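Local coordinates for 49 protein (Murid herpesvirus 4, PDB 6A4V), which is a gammaherpesvirus protein that interacts with poly(ADP-ribose) polymerase 1 and probably facilitates virus replication through this, at residues 274-285 with 300-311. Numbering follows the deposited sequence.
Sequences VVWAKLSNLNHL and EILICLRGLQIY
Leu282 is a knob in a hole formed by Ile301, Cys304, Leu305 and Leu308. Its CG stands anti to the backbone N (chi1 -180°), and its two methyls part from there. Leu282 CD2 reaches Leu305 CD2 at 3.6 Å and also touches Leu308 CD1. Leu282 CD1 meets Ile301 CG2 at 4.1 Å, the two side chains crossing at about a right angle. Leu285 and Ile301 lie alongside one another and point opposite ways, Leu285 CB being 3.8 Å from Ile301 CG1. Val275 CG2 approaches the Tyr311 ring near CD1, and Val274 lies over one face of it. Val274 and Tyr311 are both poorly ordered, and the modelled spacing of the ring from either valine is too short to trust.

Lys278 packs through its aliphatic chain. Lys278 CB is 3.6 Å from Leu308 CG. Lys278 CD lies 3.8 Å from the backbone C of Gly307. The chain runs extended to CE, and a turn about the CD-CE bond (chi4 -70°) sets the direction of NZ. NZ forms a salt bridge with Glu206 of the second subunit. Cys304 SG lies against Leu282 CB and 3.8 Å from the carbonyl O of Lys278.

The carboxylate of Glu300 rests against the methyls of Leu285 and makes a salt bridge to Arg99 of the second subunit.

The contact is an antiparallel helical hairpin, with axes 9.9 Å apart at 159°. Helix 238-262 packs on Leu279, helix 61-85 packs on Ile301, and the second subunit borders the pair.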
loop_
_atom_site.group_PDB
_atom_site.type_symbol
_atom_site.label_atom_id
_atom_site.label_comp_id
_atom_site.label_asym_id
_atom_site.label_seq_id
_atom_site.Cartn_x
_atom_site.Cartn_y
_atom_site.Cartn_z
ATOM N N VAL B 274 0.336 -7.708 -30.967
ATOM C CA VAL B 274 0.576 -7.631 -29.511
ATOM C C VAL B 274 -0.574 -6.875 -28.807
ATOM O O VAL B 274 -0.748 -7.034 -27.587
ATOM C CB VAL B 274 1.964 -7.031 -29.193
ATOM C CG1 VAL B 274 2.023 -5.544 -29.475
ATOM C CG2 VAL B 274 2.425 -7.305 -27.765
ATOM N N VAL B 275 -1.344 -6.063 -29.549
ATOM C CA VAL B 275 -2.572 -5.447 -29.023
ATOM C C VAL B 275 -3.554 -6.559 -28.633
ATOM O O VAL B 275 -3.935 -6.685 -27.466
ATOM C CB VAL B 275 -3.233 -4.480 -30.024
ATOM C CG1 VAL B 275 -4.566 -3.956 -29.506
ATOM C CG2 VAL B 275 -2.319 -3.325 -30.373
ATOM N N TRP B 276 -3.940 -7.368 -29.622
ATOM C CA TRP B 276 -4.925 -8.445 -29.448
ATOM C C TRP B 276 -4.536 -9.373 -28.288
ATOM O O TRP B 276 -5.424 -9.921 -27.613
ATOM C CB TRP B 276 -5.113 -9.209 -30.765
ATOM C CG TRP B 276 -5.874 -8.403 -31.774
ATOM C CD1 TRP B 276 -5.428 -7.868 -32.953
ATOM C CD2 TRP B 276 -7.240 -7.987 -31.636
ATOM N NE1 TRP B 276 -6.432 -7.171 -33.571
ATOM C CE2 TRP B 276 -7.556 -7.228 -32.785
ATOM C CE3 TRP B 276 -8.218 -8.194 -30.656
ATOM C CZ2 TRP B 276 -8.823 -6.677 -32.971
ATOM C CZ3 TRP B 276 -9.467 -7.651 -30.843
ATOM C CH2 TRP B 276 -9.762 -6.905 -31.987
ATOM N N ALA B 277 -3.220 -9.490 -28.054
ATOM C CA ALA B 277 -2.599 -10.337 -27.031
ATOM C C ALA B 277 -2.687 -9.740 -25.621
ATOM O O ALA B 277 -2.998 -10.444 -24.641
ATOM C CB ALA B 277 -1.151 -10.553 -27.402
ATOM N N LYS B 278 -2.261 -8.480 -25.509
ATOM C CA LYS B 278 -2.410 -7.726 -24.326
ATOM C C LYS B 278 -3.904 -7.607 -24.011
ATOM O O LYS B 278 -4.305 -7.793 -22.850
ATOM C CB LYS B 278 -1.688 -6.380 -24.446
ATOM C CG LYS B 278 -0.172 -6.486 -24.357
ATOM C CD LYS B 278 0.595 -5.160 -24.316
ATOM C CE LYS B 278 2.101 -5.356 -24.293
ATOM N NZ LYS B 278 2.571 -5.924 -23.006
ATOM N N LEU B 279 -4.741 -7.459 -25.052
ATOM C CA LEU B 279 -6.115 -7.305 -24.795
ATOM C C LEU B 279 -6.670 -8.593 -24.207
ATOM O O LEU B 279 -7.429 -8.532 -23.295
ATOM C CB LEU B 279 -6.884 -6.856 -26.038
ATOM C CG LEU B 279 -7.139 -5.357 -26.105
ATOM C CD1 LEU B 279 -7.745 -5.000 -27.450
ATOM C CD2 LEU B 279 -8.057 -4.936 -24.967
ATOM N N SER B 280 -6.197 -9.733 -24.690
ATOM C CA SER B 280 -6.729 -10.994 -24.251
ATOM C C SER B 280 -6.289 -11.233 -22.804
ATOM O O SER B 280 -7.073 -11.662 -21.938
ATOM C CB SER B 280 -6.294 -12.122 -25.158
ATOM O OG SER B 280 -6.859 -13.342 -24.695
ATOM N N ASN B 281 -5.043 -10.866 -22.559
ATOM C CA ASN B 281 -4.425 -10.913 -21.246
ATOM C C ASN B 281 -5.224 -10.035 -20.264
ATOM O O ASN B 281 -5.599 -10.491 -19.173
ATOM C CB ASN B 281 -2.984 -10.446 -21.398
ATOM C CG ASN B 281 -2.083 -10.839 -20.254
ATOM O OD1 ASN B 281 -2.176 -11.954 -19.730
ATOM N ND2 ASN B 281 -1.233 -9.897 -19.856
ATOM N N LEU B 282 -5.468 -8.789 -20.680
ATOM C CA LEU B 282 -6.205 -7.809 -19.897
ATOM C C LEU B 282 -7.543 -8.396 -19.495
ATOM O O LEU B 282 -8.024 -8.213 -18.381
ATOM C CB LEU B 282 -6.434 -6.498 -20.674
ATOM C CG LEU B 282 -7.205 -5.463 -19.833
ATOM C CD1 LEU B 282 -6.612 -5.437 -18.418
ATOM C CD2 LEU B 282 -7.153 -4.063 -20.434
ATOM N N ASN B 283 -8.159 -9.110 -20.440
ATOM C CA ASN B 283 -9.510 -9.646 -20.214
ATOM C C ASN B 283 -9.467 -10.743 -19.147
ATOM O O ASN B 283 -10.252 -10.707 -18.197
ATOM C CB ASN B 283 -10.145 -10.061 -21.546
ATOM C CG ASN B 283 -11.351 -10.941 -21.327
ATOM O OD1 ASN B 283 -12.380 -10.466 -20.831
ATOM N ND2 ASN B 283 -11.145 -12.237 -21.538
ATOM N N HIS B 284 -8.486 -11.668 -19.260
ATOM C CA HIS B 284 -8.248 -12.764 -18.261
ATOM C C HIS B 284 -8.018 -12.209 -16.857
ATOM O O HIS B 284 -8.502 -12.757 -15.858
ATOM C CB HIS B 284 -6.995 -13.589 -18.662
ATOM C CG HIS B 284 -7.168 -14.465 -19.853
ATOM N ND1 HIS B 284 -6.214 -14.525 -20.871
ATOM C CD2 HIS B 284 -8.145 -15.341 -20.187
ATOM C CE1 HIS B 284 -6.591 -15.395 -21.785
ATOM N NE2 HIS B 284 -7.783 -15.908 -21.392
ATOM N N LEU B 285 -7.252 -11.113 -16.782
ATOM C CA LEU B 285 -6.997 -10.492 -15.529
ATOM C C LEU B 285 -8.288 -9.969 -14.882
ATOM O O LEU B 285 -8.496 -10.208 -13.619
ATOM C CB LEU B 285 -5.951 -9.386 -15.747
ATOM C CG LEU B 285 -4.511 -9.927 -15.786
ATOM C CD1 LEU B 285 -3.552 -8.898 -16.302
ATOM C CD2 LEU B 285 -4.092 -10.447 -14.443
ATOM N N GLU B 300 -0.452 -6.385 -11.825
ATOM C CA GLU B 300 -0.343 -6.945 -13.211
ATOM C C GLU B 300 -1.153 -6.151 -14.239
ATOM O O GLU B 300 -0.686 -5.845 -15.325
ATOM C CB GLU B 300 -0.741 -8.412 -13.226
ATOM C CG GLU B 300 0.086 -9.149 -14.237
ATOM C CD GLU B 300 -0.321 -10.582 -14.353
ATOM O OE1 GLU B 300 -0.521 -11.254 -13.229
ATOM O OE2 GLU B 300 -0.481 -10.970 -15.539
ATOM N N ILE B 301 -2.369 -5.759 -13.884
ATOM C CA ILE B 301 -3.164 -4.973 -14.815
ATOM C C ILE B 301 -2.462 -3.666 -15.188
ATOM O O ILE B 301 -2.482 -3.293 -16.320
ATOM C CB ILE B 301 -4.558 -4.720 -14.237
ATOM C CG1 ILE B 301 -5.398 -5.983 -14.198
ATOM C CG2 ILE B 301 -5.262 -3.636 -14.984
ATOM C CD1 ILE B 301 -6.581 -5.836 -13.260
ATOM N N LEU B 302 -1.924 -2.941 -14.213
ATOM C CA LEU B 302 -1.221 -1.682 -14.460
ATOM C C LEU B 302 -0.133 -1.878 -15.497
ATOM O O LEU B 302 -0.004 -1.089 -16.397
ATOM C CB LEU B 302 -0.603 -1.175 -13.144
ATOM C CG LEU B 302 -1.559 -0.341 -12.317
ATOM C CD1 LEU B 302 -1.264 -0.392 -10.833
ATOM C CD2 LEU B 302 -1.598 1.085 -12.865
ATOM N N ILE B 303 0.689 -2.916 -15.325
ATOM C CA ILE B 303 1.801 -3.046 -16.194
ATOM C C ILE B 303 1.233 -3.286 -17.594
ATOM O O ILE B 303 1.660 -2.659 -18.583
ATOM C CB ILE B 303 2.850 -4.095 -15.723
ATOM C CG1 ILE B 303 4.215 -3.734 -16.290
ATOM C CG2 ILE B 303 2.519 -5.545 -16.102
ATOM C CD1 ILE B 303 4.663 -2.340 -15.896
ATOM N N CYS B 304 0.150 -4.042 -17.641
ATOM C CA CYS B 304 -0.503 -4.408 -18.874
ATOM C C CYS B 304 -1.198 -3.215 -19.563
ATOM O O CYS B 304 -1.180 -3.026 -20.808
ATOM C CB CYS B 304 -1.446 -5.569 -18.592
ATOM S SG CYS B 304 -2.486 -5.966 -20.012
ATOM N N LEU B 305 -1.840 -2.345 -18.811
ATOM C CA LEU B 305 -2.368 -1.150 -19.455
ATOM C C LEU B 305 -1.214 -0.288 -20.002
ATOM O O LEU B 305 -1.280 0.184 -21.120
ATOM C CB LEU B 305 -3.166 -0.408 -18.395
ATOM C CG LEU B 305 -4.429 -1.108 -17.933
ATOM C CD1 LEU B 305 -5.028 -0.366 -16.770
ATOM C CD2 LEU B 305 -5.424 -1.198 -19.081
ATOM N N ARG B 306 -0.176 -0.055 -19.211
ATOM C CA ARG B 306 1.048 0.671 -19.675
ATOM C C ARG B 306 1.563 0.029 -20.980
ATOM O O ARG B 306 1.779 0.713 -22.005
ATOM C CB ARG B 306 2.155 0.663 -18.609
ATOM C CG ARG B 306 2.856 2.006 -18.406
ATOM C CD ARG B 306 4.337 1.930 -17.999
ATOM N NE ARG B 306 4.647 1.617 -16.596
ATOM C CZ ARG B 306 5.878 1.365 -16.107
ATOM N NH1 ARG B 306 6.950 1.389 -16.887
ATOM N NH2 ARG B 306 6.034 1.075 -14.823
ATOM N N GLY B 307 1.735 -1.298 -20.967
ATOM C CA GLY B 307 2.128 -2.000 -22.215
ATOM C C GLY B 307 1.265 -1.570 -23.401
ATOM O O GLY B 307 1.756 -1.418 -24.496
ATOM N N LEU B 308 -0.041 -1.428 -23.173
ATOM C CA LEU B 308 -1.025 -1.232 -24.224
ATOM C C LEU B 308 -0.928 0.193 -24.791
ATOM O O LEU B 308 -0.971 0.375 -25.993
ATOM C CB LEU B 308 -2.419 -1.547 -23.664
ATOM C CG LEU B 308 -2.886 -2.979 -23.903
ATOM C CD1 LEU B 308 -4.054 -3.354 -22.980
ATOM C CD2 LEU B 308 -3.278 -3.162 -25.341
ATOM N N GLN B 309 -0.803 1.178 -23.912
ATOM C CA GLN B 309 -0.424 2.534 -24.232
ATOM C C GLN B 309 0.877 2.536 -25.043
ATOM O O GLN B 309 1.013 3.268 -26.014
ATOM C CB GLN B 309 -0.239 3.384 -22.965
ATOM C CG GLN B 309 -1.508 4.117 -22.541
ATOM C CD GLN B 309 -1.456 4.835 -21.209
ATOM O OE1 GLN B 309 -2.399 5.533 -20.833
ATOM N NE2 GLN B 309 -0.364 4.673 -20.472
ATOM N N ILE B 310 1.873 1.774 -24.605
ATOM C CA ILE B 310 3.135 1.939 -25.236
ATOM C C ILE B 310 2.958 1.493 -26.687
ATOM O O ILE B 310 3.295 2.233 -27.576
ATOM C CB ILE B 310 4.273 1.224 -24.481
ATOM C CG1 ILE B 310 4.691 1.998 -23.225
ATOM C CG2 ILE B 310 5.470 0.947 -25.391
ATOM C CD1 ILE B 310 4.720 3.509 -23.378
ATOM N N TYR B 311 2.336 0.333 -26.908
ATOM C CA TYR B 311 2.168 -0.150 -28.265
ATOM C C TYR B 311 1.315 0.811 -29.119
ATOM O O TYR B 311 1.792 1.233 -30.180
ATOM C CB TYR B 311 1.593 -1.564 -28.297
ATOM C CG TYR B 311 1.818 -2.236 -29.628
ATOM C CD1 TYR B 311 0.789 -2.370 -30.548
ATOM C CD2 TYR B 311 3.082 -2.681 -30.001
ATOM C CE1 TYR B 311 0.993 -2.976 -31.781
ATOM C CE2 TYR B 311 3.307 -3.280 -31.232
ATOM C CZ TYR B 311 2.256 -3.433 -32.122
ATOM O OH TYR B 311 2.460 -4.044 -33.320
#